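Local coordinates for oxidoreductase (Ralstonia eutropha, PDB 3HJ9), which is a putative nitroreductase that binds flavin mononucleotide and probably catalyses flavin-dependent oxidation-reduction, at the interface of chains A and B. Sequence-based numbering; all coordinates share one arbitrary frame. Chains: chain A/B, Oxidoreductase.

Contacts 1 and 2 are neighbouring patches of one two-fold symmetric interface, their C-alpha centres about 9 Å apart. B:Glu169, in helix 153-178, belongs to both: its carboxylate lies against A:Pro86 in contact 1 and reaches A:Asn170 in contact 2. Contact 1 joins an FMN-binding arginine of chain B to a strand and loop of chain A that also carry flavin-site residues, whereas contact 2 packs the long helices of the two subunits together, with flanking leucines from helix 42-48. The helical packing of contact 2 thus sits directly beside the cross-subunit cofactor site, so that dimer assembly and flavin binding are probably coupled.

Contact 1: the interface of chains A and B. Residues chain A 76-77, 83-86; chain B 49, 169, 172, 184.
B:Arg49 reaches into the segment A:Arg83 to A:Pro86 of the partner, making a polar, backbone-reading subunit interface that appears to hold together the two sides of a flavin site in the homodimer, as in other nitroreductases. The chain of B:Arg49 is folded back on itself, bent at chi2 (-64°) and chi3 (-52°), and this turns its guanidinium toward the carbonyls of chain A. B:Arg49 NE donates to A:Thr84 O at 3.0 Å. B:Arg49 NH2 donates to A:Arg83 O at 2.9 Å. Both nitrogens approach from above the respective carbonyl plane, so neither bond uses a lone-pair direction. A:Ala85 O is near NH2 but takes no hydrogen bond from it.

The backbone of the same arginine is held too. A:Asn76 ND2 donates to B:Arg49 O over 3.0 Å, in the carbonyl plane and on a lone pair. The amide of A:Asn76 is fixed from behind by A:Arg77, which grips OD1 side-on: A:Arg77 NE is 2.8 Å from A:Asn76 OD1, and NH2 bonds the same oxygen. NH2 of A:Arg77 also donates to A:Arg83 O, at 3.0 Å, so this carbonyl accepts from an arginine of each subunit. The two guanidinium planes are 89° apart, and B:Arg49 O lies over one face of that of A:Arg77. Such a concentration of carbonyl oxygens should help to offset the two positive charges.

A:Pro86 closes the patch. Its backbone nitrogen lies over a face of the B:Arg49 guanidinium. A:Pro86 CG stands above the ring plane of B:Tyr172, just outside the rim and 3.7 Å from CE2, on the side where B:Arg49 NH1 covers the ring. B:Glu169, bent at chi2, sets OE1 3.2 Å from A:Pro86 CD. B:Tyr172 OH is fixed by B:Val184 N at 2.9 Å.

Because B:Arg49, A:Arg77 and A:Pro86 all line FMN pockets, the network probably positions cofactor-binding residues from both subunits and so would tie flavin binding to the dimer.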
loop_
_atom_site.group_PDB
_atom_site.type_symbol
_atom_site.label_atom_id
_atom_site.label_comp_id
_atom_site.label_asym_id
_atom_site.label_seq_id
_atom_site.Cartn_x
_atom_site.Cartn_y
_atom_site.Cartn_z
ATOM N N ASN A 76 8.551 1.630 -14.386
ATOM C CA ASN A 76 9.232 2.935 -14.156
ATOM C C ASN A 76 10.716 2.871 -14.429
ATOM O O ASN A 76 11.355 3.908 -14.462
ATOM C CB ASN A 76 8.899 3.528 -12.761
ATOM C CG ASN A 76 9.414 2.697 -11.585
ATOM O OD1 ASN A 76 10.020 1.631 -11.734
ATOM N ND2 ASN A 76 9.177 3.208 -10.396
ATOM N N ARG A 77 11.246 1.660 -14.649
ATOM C CA ARG A 77 12.624 1.429 -15.014
ATOM C C ARG A 77 12.679 0.400 -16.156
ATOM O O ARG A 77 12.312 -0.773 -15.958
ATOM C CB ARG A 77 13.407 0.941 -13.793
ATOM C CG ARG A 77 13.647 2.042 -12.741
ATOM C CD ARG A 77 13.848 1.420 -11.368
ATOM N NE ARG A 77 12.597 0.918 -10.847
ATOM C CZ ARG A 77 12.466 0.070 -9.820
ATOM N NH1 ARG A 77 13.535 -0.450 -9.192
ATOM N NH2 ARG A 77 11.240 -0.286 -9.450
ATOM N N ARG A 83 8.900 -1.672 -11.411
ATOM C CA ARG A 83 7.551 -1.114 -11.350
ATOM C C ARG A 83 7.414 0.053 -10.380
ATOM O O ARG A 83 8.284 0.304 -9.557
ATOM C CB ARG A 83 6.558 -2.234 -11.022
ATOM C CG ARG A 83 6.688 -3.541 -11.886
ATOM C CD ARG A 83 6.468 -3.290 -13.373
ATOM N NE ARG A 83 6.879 -4.402 -14.225
ATOM C CZ ARG A 83 6.153 -5.472 -14.535
ATOM N NH1 ARG A 83 4.919 -5.667 -14.048
ATOM N NH2 ARG A 83 6.683 -6.368 -15.352
ATOM N N THR A 84 6.297 0.762 -10.492
ATOM C CA THR A 84 6.008 1.902 -9.630
ATOM C C THR A 84 5.736 1.480 -8.194
ATOM O O THR A 84 5.841 2.320 -7.329
ATOM C CB THR A 84 4.789 2.701 -10.146
ATOM O OG1 THR A 84 3.727 1.777 -10.334
ATOM C CG2 THR A 84 5.124 3.421 -11.499
ATOM N N ALA A 85 5.421 0.194 -7.955
ATOM C CA ALA A 85 5.121 -0.375 -6.627
ATOM C C ALA A 85 6.023 -1.595 -6.393
ATOM O O ALA A 85 6.400 -2.308 -7.349
ATOM C CB ALA A 85 3.640 -0.772 -6.530
ATOM N N PRO A 86 6.392 -1.841 -5.131
ATOM C CA PRO A 86 7.234 -2.998 -4.841
ATOM C C PRO A 86 6.482 -4.335 -4.977
ATOM O O PRO A 86 5.247 -4.379 -5.101
ATOM C CB PRO A 86 7.656 -2.749 -3.397
ATOM C CG PRO A 86 6.445 -2.034 -2.820
ATOM C CD PRO A 86 5.972 -1.147 -3.898
ATOM N N ARG B 49 10.381 5.695 -7.643
ATOM C CA ARG B 49 10.042 4.745 -6.593
ATOM C C ARG B 49 10.859 3.450 -6.862
ATOM O O ARG B 49 10.836 2.891 -7.967
ATOM C CB ARG B 49 8.517 4.480 -6.575
ATOM C CG ARG B 49 7.892 4.032 -5.216
ATOM C CD ARG B 49 8.387 2.711 -4.700
ATOM N NE ARG B 49 8.277 1.674 -5.725
ATOM C CZ ARG B 49 8.930 0.501 -5.723
ATOM N NH1 ARG B 49 9.736 0.131 -4.715
ATOM N NH2 ARG B 49 8.769 -0.308 -6.752
ATOM N N GLU B 169 4.111 2.345 1.270
ATOM C CA GLU B 169 4.140 2.936 -0.068
ATOM C C GLU B 169 4.207 4.455 0.043
ATOM O O GLU B 169 5.017 5.074 -0.663
ATOM C CB GLU B 169 2.969 2.501 -0.956
ATOM C CG GLU B 169 3.043 3.015 -2.421
ATOM C CD GLU B 169 4.249 2.492 -3.220
ATOM O OE1 GLU B 169 4.962 1.601 -2.708
ATOM O OE2 GLU B 169 4.475 2.948 -4.384
ATOM N N TYR B 172 7.796 5.028 0.862
ATOM C CA TYR B 172 8.624 4.863 -0.339
ATOM C C TYR B 172 8.597 6.122 -1.214
ATOM O O TYR B 172 9.640 6.620 -1.642
ATOM C CB TYR B 172 8.113 3.721 -1.228
ATOM C CG TYR B 172 8.756 2.381 -1.082
ATOM C CD1 TYR B 172 10.055 2.191 -1.490
ATOM C CD2 TYR B 172 8.013 1.256 -0.704
ATOM C CE1 TYR B 172 10.661 0.939 -1.446
ATOM C CE2 TYR B 172 8.601 -0.002 -0.659
ATOM C CZ TYR B 172 9.929 -0.159 -1.012
ATOM O OH TYR B 172 10.516 -1.404 -0.976
ATOM N N VAL B 184 11.000 -2.119 1.795
ATOM C CA VAL B 184 10.035 -2.751 2.666
ATOM C C VAL B 184 10.471 -4.209 2.792
ATOM O O VAL B 184 10.930 -4.802 1.803
ATOM C CB VAL B 184 8.555 -2.594 2.162
ATOM C CG1 VAL B 184 8.263 -3.510 0.938
ATOM C CG2 VAL B 184 7.646 -2.911 3.278
#

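Contact 2: the interface of chains A and B. Residues chain A 46, 166, 169-170, 173-174; chain B 42, 46, 166, 169-170, 173.
A:Leu173 and B:Leu173 meet tip to tip at the centre of a helix-helix interface, CD1 against CD1, between helix 156-177 of chain A and helix 153-178 of chain B. At 3.3 Å, A:Leu173 CD1 and B:Leu173 CD1 are closer than two methyl groups normally approach.

On both sides of this pair a glutamate crosses the asparagine of the partner at about a right angle. A:Glu169, with CG anti to its backbone N (chi1 -173°) and the chain bent at chi2, brings OE2 to the amide of B:Asn170; the carboxylate and amide planes are 53° apart. A:Glu169 OE2 is 2.6 Å from B:Asn170 OD1, and as modelled these two acceptors clash. A protonated carboxyl donating to OD1, or an amide turned over so that its nitrogen faces OE2, could relieve it; the structure alone does not show which. The bond from B:Asn170 ND2 to A:Glu169 OE2, at 3.2 Å, is weak and doubtful, since it depends on how that amide is turned. A:Asn170 and B:Glu169 repeat this geometry.

Leu46 of each chain packs against the opposing amide: A:Leu46 runs antiparallel alongside B:Asn170, its CD2 3.5 Å from B:Asn170 CG, and B:Leu46 does likewise to A:Asn170. B:Leu42 lays CD2 against the backbone of A:Leu173 and A:Tyr174, while the small A:Ala166 and B:Ala166 receive the CB atoms of the opposing glutamates.

The patch fastens the long helices across the two-fold axis and supports the dimer that forms the FMN sites.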
loop_
_atom_site.group_PDB
_atom_site.type_symbol
_atom_site.label_atom_id
_atom_site.label_comp_id
_atom_site.label_asym_id
_atom_site.label_seq_id
_atom_site.Cartn_x
_atom_site.Cartn_y
_atom_site.Cartn_z
ATOM N N LEU A 46 -0.759 13.610 -0.481
ATOM C CA LEU A 46 -0.911 12.974 0.850
ATOM C C LEU A 46 -1.985 13.706 1.733
ATOM O O LEU A 46 -2.772 13.059 2.453
ATOM C CB LEU A 46 0.442 12.922 1.576
ATOM C CG LEU A 46 1.438 11.923 0.964
ATOM C CD1 LEU A 46 2.849 12.131 1.476
ATOM C CD2 LEU A 46 0.986 10.472 1.209
ATOM N N ALA A 166 -0.071 -1.310 -1.728
ATOM C CA ALA A 166 0.883 -0.327 -2.242
ATOM C C ALA A 166 0.438 0.183 -3.587
ATOM O O ALA A 166 0.450 1.384 -3.828
ATOM C CB ALA A 166 2.250 -0.929 -2.359
ATOM N N GLU A 169 -2.462 2.212 -3.230
ATOM C CA GLU A 169 -2.085 3.515 -2.648
ATOM C C GLU A 169 -1.560 4.478 -3.719
ATOM O O GLU A 169 -1.881 5.667 -3.693
ATOM C CB GLU A 169 -1.088 3.364 -1.492
ATOM C CG GLU A 169 -0.795 4.642 -0.738
ATOM C CD GLU A 169 -2.004 5.267 -0.038
ATOM O OE1 GLU A 169 -3.116 4.684 -0.070
ATOM O OE2 GLU A 169 -1.825 6.362 0.567
ATOM N N ASN A 170 -0.744 3.970 -4.649
ATOM C CA ASN A 170 -0.322 4.766 -5.791
ATOM C C ASN A 170 -1.554 5.316 -6.530
ATOM O O ASN A 170 -1.556 6.473 -6.936
ATOM C CB ASN A 170 0.517 3.957 -6.790
ATOM C CG ASN A 170 1.913 3.646 -6.291
ATOM O OD1 ASN A 170 2.325 4.117 -5.229
ATOM N ND2 ASN A 170 2.647 2.821 -7.057
ATOM N N LEU A 173 -3.322 8.195 -4.518
ATOM C CA LEU A 173 -2.504 9.400 -4.636
ATOM C C LEU A 173 -2.648 10.027 -6.031
ATOM O O LEU A 173 -2.820 11.262 -6.142
ATOM C CB LEU A 173 -1.022 9.129 -4.258
ATOM C CG LEU A 173 -0.784 8.776 -2.772
ATOM C CD1 LEU A 173 0.641 8.274 -2.512
ATOM C CD2 LEU A 173 -1.151 9.945 -1.821
ATOM N N TYR A 174 -2.651 9.187 -7.076
ATOM C CA TYR A 174 -2.912 9.686 -8.438
ATOM C C TYR A 174 -4.306 10.351 -8.491
ATOM O O TYR A 174 -4.437 11.482 -8.982
ATOM C CB TYR A 174 -2.730 8.613 -9.535
ATOM C CG TYR A 174 -3.081 9.200 -10.844
ATOM C CD1 TYR A 174 -2.175 10.014 -11.533
ATOM C CD2 TYR A 174 -4.378 9.073 -11.348
ATOM C CE1 TYR A 174 -2.553 10.646 -12.732
ATOM C CE2 TYR A 174 -4.763 9.705 -12.541
ATOM C CZ TYR A 174 -3.850 10.468 -13.228
ATOM O OH TYR A 174 -4.269 11.088 -14.382
ATOM N N LEU B 42 3.974 14.198 -7.832
ATOM C CA LEU B 42 3.704 12.779 -7.587
ATOM C C LEU B 42 4.257 11.879 -8.710
ATOM O O LEU B 42 4.895 10.878 -8.407
ATOM C CB LEU B 42 2.203 12.499 -7.419
ATOM C CG LEU B 42 1.744 11.043 -7.383
ATOM C CD1 LEU B 42 2.208 10.445 -6.100
ATOM C CD2 LEU B 42 0.243 10.944 -7.514
ATOM N N LEU B 46 6.681 8.648 -8.422
ATOM C CA LEU B 46 6.318 7.322 -8.987
ATOM C C LEU B 46 7.402 6.784 -9.925
ATOM O O LEU B 46 7.753 5.567 -9.852
ATOM C CB LEU B 46 4.951 7.362 -9.709
ATOM C CG LEU B 46 3.769 7.469 -8.767
ATOM C CD1 LEU B 46 2.460 7.937 -9.534
ATOM C CD2 LEU B 46 3.580 6.124 -8.010
ATOM N N ALA B 166 0.094 0.064 2.028
ATOM C CA ALA B 166 -0.212 1.459 1.639
ATOM C C ALA B 166 0.619 2.488 2.418
ATOM O O ALA B 166 1.123 3.459 1.864
ATOM C CB ALA B 166 -1.719 1.757 1.785
ATOM N N GLU B 169 4.111 2.345 1.270
ATOM C CA GLU B 169 4.140 2.936 -0.068
ATOM C C GLU B 169 4.207 4.455 0.043
ATOM O O GLU B 169 5.017 5.074 -0.663
ATOM C CB GLU B 169 2.969 2.501 -0.956
ATOM C CG GLU B 169 3.043 3.015 -2.421
ATOM C CD GLU B 169 4.249 2.492 -3.220
ATOM O OE1 GLU B 169 4.962 1.601 -2.708
ATOM O OE2 GLU B 169 4.475 2.948 -4.384
ATOM N N ASN B 170 3.377 5.049 0.905
ATOM C CA ASN B 170 3.471 6.502 1.135
ATOM C C ASN B 170 4.936 6.842 1.529
ATOM O O ASN B 170 5.505 7.796 1.018
ATOM C CB ASN B 170 2.553 6.957 2.250
ATOM C CG ASN B 170 1.090 7.010 1.870
ATOM O OD1 ASN B 170 0.736 6.874 0.727
ATOM N ND2 ASN B 170 0.231 7.284 2.869
ATOM N N LEU B 173 7.383 6.609 -1.483
ATOM C CA LEU B 173 7.185 7.783 -2.302
ATOM C C LEU B 173 7.791 9.048 -1.661
ATOM O O LEU B 173 8.410 9.862 -2.371
ATOM C CB LEU B 173 5.693 7.978 -2.627
ATOM C CG LEU B 173 5.080 6.931 -3.565
ATOM C CD1 LEU B 173 3.517 7.129 -3.717
ATOM C CD2 LEU B 173 5.768 6.957 -4.885
#